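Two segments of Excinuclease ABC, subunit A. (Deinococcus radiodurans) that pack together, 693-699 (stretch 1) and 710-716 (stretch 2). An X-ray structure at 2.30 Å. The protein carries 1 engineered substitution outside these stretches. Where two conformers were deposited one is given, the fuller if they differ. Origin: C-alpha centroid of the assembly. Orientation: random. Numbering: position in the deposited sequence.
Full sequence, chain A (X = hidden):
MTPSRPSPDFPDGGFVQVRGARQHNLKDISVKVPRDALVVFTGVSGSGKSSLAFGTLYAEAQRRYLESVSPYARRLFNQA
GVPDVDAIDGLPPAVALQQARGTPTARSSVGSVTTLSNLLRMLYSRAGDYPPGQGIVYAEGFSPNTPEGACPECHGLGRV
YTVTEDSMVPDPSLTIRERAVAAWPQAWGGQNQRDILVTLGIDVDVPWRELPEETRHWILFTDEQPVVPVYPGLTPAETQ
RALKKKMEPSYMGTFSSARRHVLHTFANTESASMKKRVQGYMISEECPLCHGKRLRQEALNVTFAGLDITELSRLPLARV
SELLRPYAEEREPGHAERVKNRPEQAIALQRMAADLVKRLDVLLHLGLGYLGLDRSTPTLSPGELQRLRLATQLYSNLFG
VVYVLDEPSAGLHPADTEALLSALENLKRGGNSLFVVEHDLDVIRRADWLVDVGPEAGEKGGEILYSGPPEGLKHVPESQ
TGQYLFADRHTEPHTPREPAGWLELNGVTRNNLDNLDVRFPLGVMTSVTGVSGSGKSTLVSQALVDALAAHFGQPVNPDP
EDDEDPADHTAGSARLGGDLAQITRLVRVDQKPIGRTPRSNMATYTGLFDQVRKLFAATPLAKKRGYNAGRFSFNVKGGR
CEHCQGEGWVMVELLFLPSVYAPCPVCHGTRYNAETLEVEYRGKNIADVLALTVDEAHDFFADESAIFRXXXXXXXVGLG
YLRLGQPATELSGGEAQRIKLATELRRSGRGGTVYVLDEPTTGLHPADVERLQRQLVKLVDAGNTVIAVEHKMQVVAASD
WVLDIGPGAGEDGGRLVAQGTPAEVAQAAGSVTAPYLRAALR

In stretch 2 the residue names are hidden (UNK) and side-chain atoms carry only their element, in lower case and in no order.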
ATOM      1  N   THR A 693     -18.713  32.147  -4.229  1.00 56.16           N
ATOM      2  CA  THR A 693     -17.456  32.689  -4.606  1.00 57.32           C
ATOM      3  C   THR A 693     -17.281  34.050  -3.912  1.00 58.68           C
ATOM      4  O   THR A 693     -18.278  34.674  -3.521  1.00 59.79           O
ATOM      5  CB  THR A 693     -17.495  32.816  -6.127  1.00 57.86           C
ATOM      6  OG1 THR A 693     -17.168  31.555  -6.722  1.00 57.55           O
ATOM      7  CG2 THR A 693     -16.556  33.857  -6.640  1.00 58.28           C
ATOM      8  N   VAL A 694     -16.045  34.528  -3.743  1.00 59.25           N
ATOM      9  CA  VAL A 694     -15.831  35.849  -3.118  1.00 59.58           C
ATOM     10  C   VAL A 694     -16.476  36.963  -3.959  1.00 60.33           C
ATOM     11  O   VAL A 694     -17.093  37.886  -3.416  1.00 60.90           O
ATOM     12  CB  VAL A 694     -14.317  36.144  -2.767  1.00 59.36           C
ATOM     13  CG1 VAL A 694     -14.101  37.601  -2.434  1.00 58.20           C
ATOM     14  CG2 VAL A 694     -13.877  35.319  -1.579  1.00 58.31           C
ATOM     15  N   ASP A 695     -16.348  36.855  -5.280  1.00 61.08           N
ATOM     16  CA  ASP A 695     -17.055  37.721  -6.232  1.00 61.57           C
ATOM     17  C   ASP A 695     -18.585  37.724  -6.095  1.00 61.92           C
ATOM     18  O   ASP A 695     -19.193  38.788  -6.153  1.00 62.57           O
ATOM     19  CB  ASP A 695     -16.734  37.303  -7.664  1.00 61.66           C
ATOM     20  CG  ASP A 695     -15.379  37.772  -8.142  1.00 62.71           C
ATOM     21  OD1 ASP A 695     -15.052  37.409  -9.299  1.00 62.20           O
ATOM     22  OD2 ASP A 695     -14.650  38.491  -7.402  1.00 63.68           O
ATOM     23  N   GLU A 696     -19.208  36.545  -5.966  1.00 62.28           N
ATOM     24  CA  GLU A 696     -20.674  36.457  -5.925  1.00 62.19           C
ATOM     25  C   GLU A 696     -21.189  36.891  -4.562  1.00 62.15           C
ATOM     26  O   GLU A 696     -22.304  37.397  -4.453  1.00 62.44           O
ATOM     27  CB  GLU A 696     -21.201  35.040  -6.180  1.00 62.01           C
ATOM     28  CG  GLU A 696     -20.752  34.291  -7.434  1.00 62.52           C
ATOM     29  CD  GLU A 696     -21.001  32.753  -7.323  1.00 63.38           C
ATOM     30  OE1 GLU A 696     -21.306  32.112  -8.360  1.00 65.31           O
ATOM     31  OE2 GLU A 696     -20.898  32.181  -6.205  1.00 62.96           O
ATOM     32  N   ALA A 697     -20.398  36.669  -3.518  1.00 61.99           N
ATOM     33  CA  ALA A 697     -20.786  37.093  -2.167  1.00 61.90           C
ATOM     34  C   ALA A 697     -20.625  38.603  -1.997  1.00 61.90           C
ATOM     35  O   ALA A 697     -21.203  39.207  -1.076  1.00 62.27           O
ATOM     36  CB  ALA A 697     -19.989  36.341  -1.114  1.00 62.09           C
ATOM     37  N   HIS A 698     -19.836  39.192  -2.898  1.00 61.13           N
ATOM     38  CA  HIS A 698     -19.571  40.620  -2.945  1.00 60.86           C
ATOM     39  C   HIS A 698     -20.845  41.321  -3.407  1.00 60.81           C
ATOM     40  O   HIS A 698     -21.242  42.350  -2.837  1.00 61.49           O
ATOM     41  CB  HIS A 698     -18.392  40.865  -3.897  1.00 60.86           C
ATOM     42  CG  HIS A 698     -18.038  42.306  -4.097  1.00 60.61           C
ATOM     43  ND1 HIS A 698     -18.583  43.074  -5.103  1.00 60.63           N
ATOM     44  CD2 HIS A 698     -17.155  43.105  -3.450  1.00 60.35           C
ATOM     45  CE1 HIS A 698     -18.068  44.291  -5.055  1.00 60.99           C
ATOM     46  NE2 HIS A 698     -17.195  44.335  -4.064  1.00 60.28           N
ATOM     47  N   ASP A 699     -21.489  40.738  -4.417  1.00 60.07           N
ATOM     48  CA  ASP A 699     -22.823  41.120  -4.857  1.00 59.32           C
ATOM     49  C   ASP A 699     -23.876  40.972  -3.757  1.00 58.66           C
ATOM     50  O   ASP A 699     -24.586  41.917  -3.442  1.00 59.03           O
ATOM     51  CB  ASP A 699     -23.248  40.239  -6.030  1.00 59.75           C
ATOM     52  CG  ASP A 699     -22.596  40.632  -7.328  1.00 60.89           C
ATOM     53  OD1 ASP A 699     -23.340  41.069  -8.227  1.00 63.56           O
ATOM     54  OD2 ASP A 699     -21.358  40.506  -7.460  1.00 61.27           O
ATOM     55  N   UNK A 710     -14.806  42.928   4.473  1.00 56.79           N
ATOM     56  CA  UNK A 710     -13.898  41.789   4.565  1.00 56.57           C
ATOM     57  C   UNK A 710     -13.694  41.162   3.171  1.00 56.59           C
ATOM     58  O   UNK A 710     -12.563  40.971   2.730  1.00 56.71           O
ATOM     59  c   UNK A 710     -14.429  40.763   5.577  1.00 55.84           C
ATOM     60  N   UNK A 711     -14.803  40.891   2.490  1.00 56.43           N
ATOM     61  CA  UNK A 711     -14.841  40.397   1.116  1.00 56.28           C
ATOM     62  C   UNK A 711     -14.163  41.305   0.112  1.00 57.04           C
ATOM     63  O   UNK A 711     -13.682  40.829  -0.926  1.00 57.69           O
ATOM     64  c   UNK A 711     -16.762  37.859   1.391  1.00 54.21           C
ATOM     65  c   UNK A 711     -18.631  39.429   0.846  1.00 54.90           C
ATOM     66  c   UNK A 711     -16.293  40.232   0.671  1.00 55.97           C
ATOM     67  c   UNK A 711     -17.231  39.305   1.436  1.00 54.78           C
ATOM     68  N   UNK A 712     -14.149  42.609   0.401  1.00 56.83           N
ATOM     69  CA  UNK A 712     -13.540  43.600  -0.491  1.00 56.66           C
ATOM     70  C   UNK A 712     -12.009  43.473  -0.547  1.00 56.64           C
ATOM     71  O   UNK A 712     -11.422  43.539  -1.635  1.00 56.98           O
ATOM     72  c   UNK A 712     -13.962  45.028  -0.082  1.00 56.45           C
ATOM     73  c   UNK A 712     -13.755  46.053  -1.193  1.00 56.74           C
ATOM     74  o   UNK A 712     -14.318  45.880  -2.299  1.00 56.67           O
ATOM     75  o   UNK A 712     -13.028  47.047  -0.956  1.00 57.95           O
ATOM     76  N   UNK A 713     -11.372  43.313   0.620  1.00 56.44           N
ATOM     77  CA  UNK A 713      -9.918  43.057   0.712  1.00 56.14           C
ATOM     78  C   UNK A 713      -9.510  41.708   0.084  1.00 55.53           C
ATOM     79  O   UNK A 713      -8.447  41.586  -0.500  1.00 55.19           O
ATOM     80  c   UNK A 713      -9.387  43.098   2.177  1.00 56.21           C
ATOM     81  c   UNK A 713      -9.511  44.476   2.752  1.00 54.86           C
ATOM     82  o   UNK A 713     -10.119  42.157   2.994  1.00 57.57           O
ATOM     83  N   UNK A 714     -10.362  40.704   0.203  1.00 55.18           N
ATOM     84  CA  UNK A 714     -10.116  39.426  -0.463  1.00 55.00           C
ATOM     85  C   UNK A 714     -10.219  39.539  -1.963  1.00 55.39           C
ATOM     86  O   UNK A 714      -9.596  38.784  -2.692  1.00 55.65           O
ATOM     87  c   UNK A 714     -11.090  38.380   0.026  1.00 54.15           C
ATOM     88  c   UNK A 714      -9.560  37.077   1.548  1.00 50.55           C
ATOM     89  c   UNK A 714     -10.855  37.920   1.451  1.00 53.41           C
ATOM     90  c   UNK A 714     -12.065  37.117   1.889  1.00 50.92           C
ATOM     91  N   UNK A 715     -11.008  40.496  -2.424  1.00 56.39           N
ATOM     92  CA  UNK A 715     -11.243  40.660  -3.851  1.00 57.00           C
ATOM     93  C   UNK A 715     -10.115  41.461  -4.458  1.00 57.00           C
ATOM     94  O   UNK A 715      -9.542  41.055  -5.469  1.00 57.46           O
ATOM     95  c   UNK A 715     -14.719  42.804  -7.458  1.00 63.57           C
ATOM     96  c   UNK A 715     -12.602  41.309  -4.098  1.00 57.02           C
ATOM     97  n   UNK A 715     -13.998  43.726  -6.835  1.00 64.78           N
ATOM     98  n   UNK A 715     -15.075  41.683  -6.831  1.00 61.68           N
ATOM     99  n   UNK A 715     -15.082  43.007  -8.717  1.00 64.42           N
ATOM    100  c   UNK A 715     -14.722  41.365  -5.448  1.00 60.41           C
ATOM    101  c   UNK A 715     -13.296  40.816  -5.340  1.00 58.07           C
ATOM    102  N   UNK A 716      -9.784  42.578  -3.806  1.00 57.26           N
ATOM    103  CA  UNK A 716      -8.638  43.429  -4.150  1.00 57.01           C
ATOM    104  C   UNK A 716      -7.302  42.677  -4.270  1.00 56.95           C
ATOM    105  O   UNK A 716      -6.402  43.088  -5.018  1.00 57.50           O
ATOM    106  c   UNK A 716      -8.481  44.545  -3.104  1.00 56.79           C
ATOM    107  c   UNK A 716      -9.350  45.772  -3.343  1.00 57.15           C
ATOM    108  c   UNK A 716      -9.343  46.756  -2.170  0.80 57.64           C
ATOM    109  o   UNK A 716      -8.946  47.929  -2.381  0.80 60.30           O
ATOM    110  o   UNK A 716      -9.749  46.373  -1.047  0.80 57.34           O
TER

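Position 710 opens the stretch with a single side-chain carbon, a methyl that does not reach stretch 1, so the contact imposes nothing on it. One carbon makes it Ala710.

Position 711 carries four carbons and no heteroatom, forked at the second. CA-to-CB points toward the partner helix, and one branch-end carbon settles against the turn at Ala697, close to both its CB and its carbonyl O. Two branches leaving the atom after CB mean leucine: Leu711, with rotamers m and t. Its CD1 is the carbon in question, 3.9 Å from CB of Ala697 and 3.2 Å from O of Ala697. Stretch 1 also meets the backbone here, CG1 of Val694 lying 3.6 Å from O of Leu711. The nearest pair of CA atoms across the stretches is that of His698 and Leu711, 6.2 Å apart.

Position 712 has two side-chain carbons, the second bearing two oxygens: a short carboxylate. Its CB leaves sideways, but its end comes nearer, bringing one oxygen to the edge of the His698 ring, near its plane. The residue is Asp712, and its OD1 lies 3.7 Å from NE2 of His698. That is proximity between polar groups, not a hydrogen bond.

Position 713 shows one carbon carrying an oxygen and another carbon, and none of these atoms reaches stretch 1. The branched pattern is that of Thr713. Its hydroxyl turns back on its own helix instead, OG1 donating to O of Ala710 at 2.7 Å.

At position 714 four carbons again fork at the second. The CA-to-CB bond points toward stretch 1, yet the contact is modest: CB lies 4.0 Å from CG1 of Val694, a plain apolar touch. The fork gives Leu714.

Position 715 is the long one: three carbons, a nitrogen, then a carbon with two more nitrogens. The flat end lies over the ring of His698, the third carbon stands over the same ring, and the chain nitrogen comes close to the carboxylate of Asp695. That guanidinium identifies Arg715. NE forms a salt bridge with OD2 of Asp695 at 3.3 Å; the guanidinium stacks on His698, centres 4.4 Å apart and planes at 21°; and CD makes a CH-pi contact, 3.9 Å from the centroid of the His698 ring. Chi1 and chi3 both fall between the usual wells.

Position 716 ends the stretch with three carbons, the third carrying two oxygens, and does not reach stretch 1. It is Glu716, hydrogen-bonded elsewhere in the structure through OE2.

The contact joins two helices running largely antiparallel, at 142°, with axes 9.6 Å apart at closest approach, and buries 402 Å² in all. No hydrogen bond crosses it. The CA-to-CB bonds of Leu711, Leu714 and Arg715 point toward the partner, the three-and-four spacing that gives a helix one working face. Val694 fits against that face, while Leu711 covers Ala697, whose small side chain is met by a larger one. Arg715 then binds by shape and charge together: the same charged guanidinium lies flat on His698 and, through NE, forms the salt bridge with Asp695, while CD sits over the ring face. The lesson is economical: apolar packing supplies the base, and one versatile arginine adds both a stack and a salt bridge.

Stretch 2 710-716: ALDTLRE
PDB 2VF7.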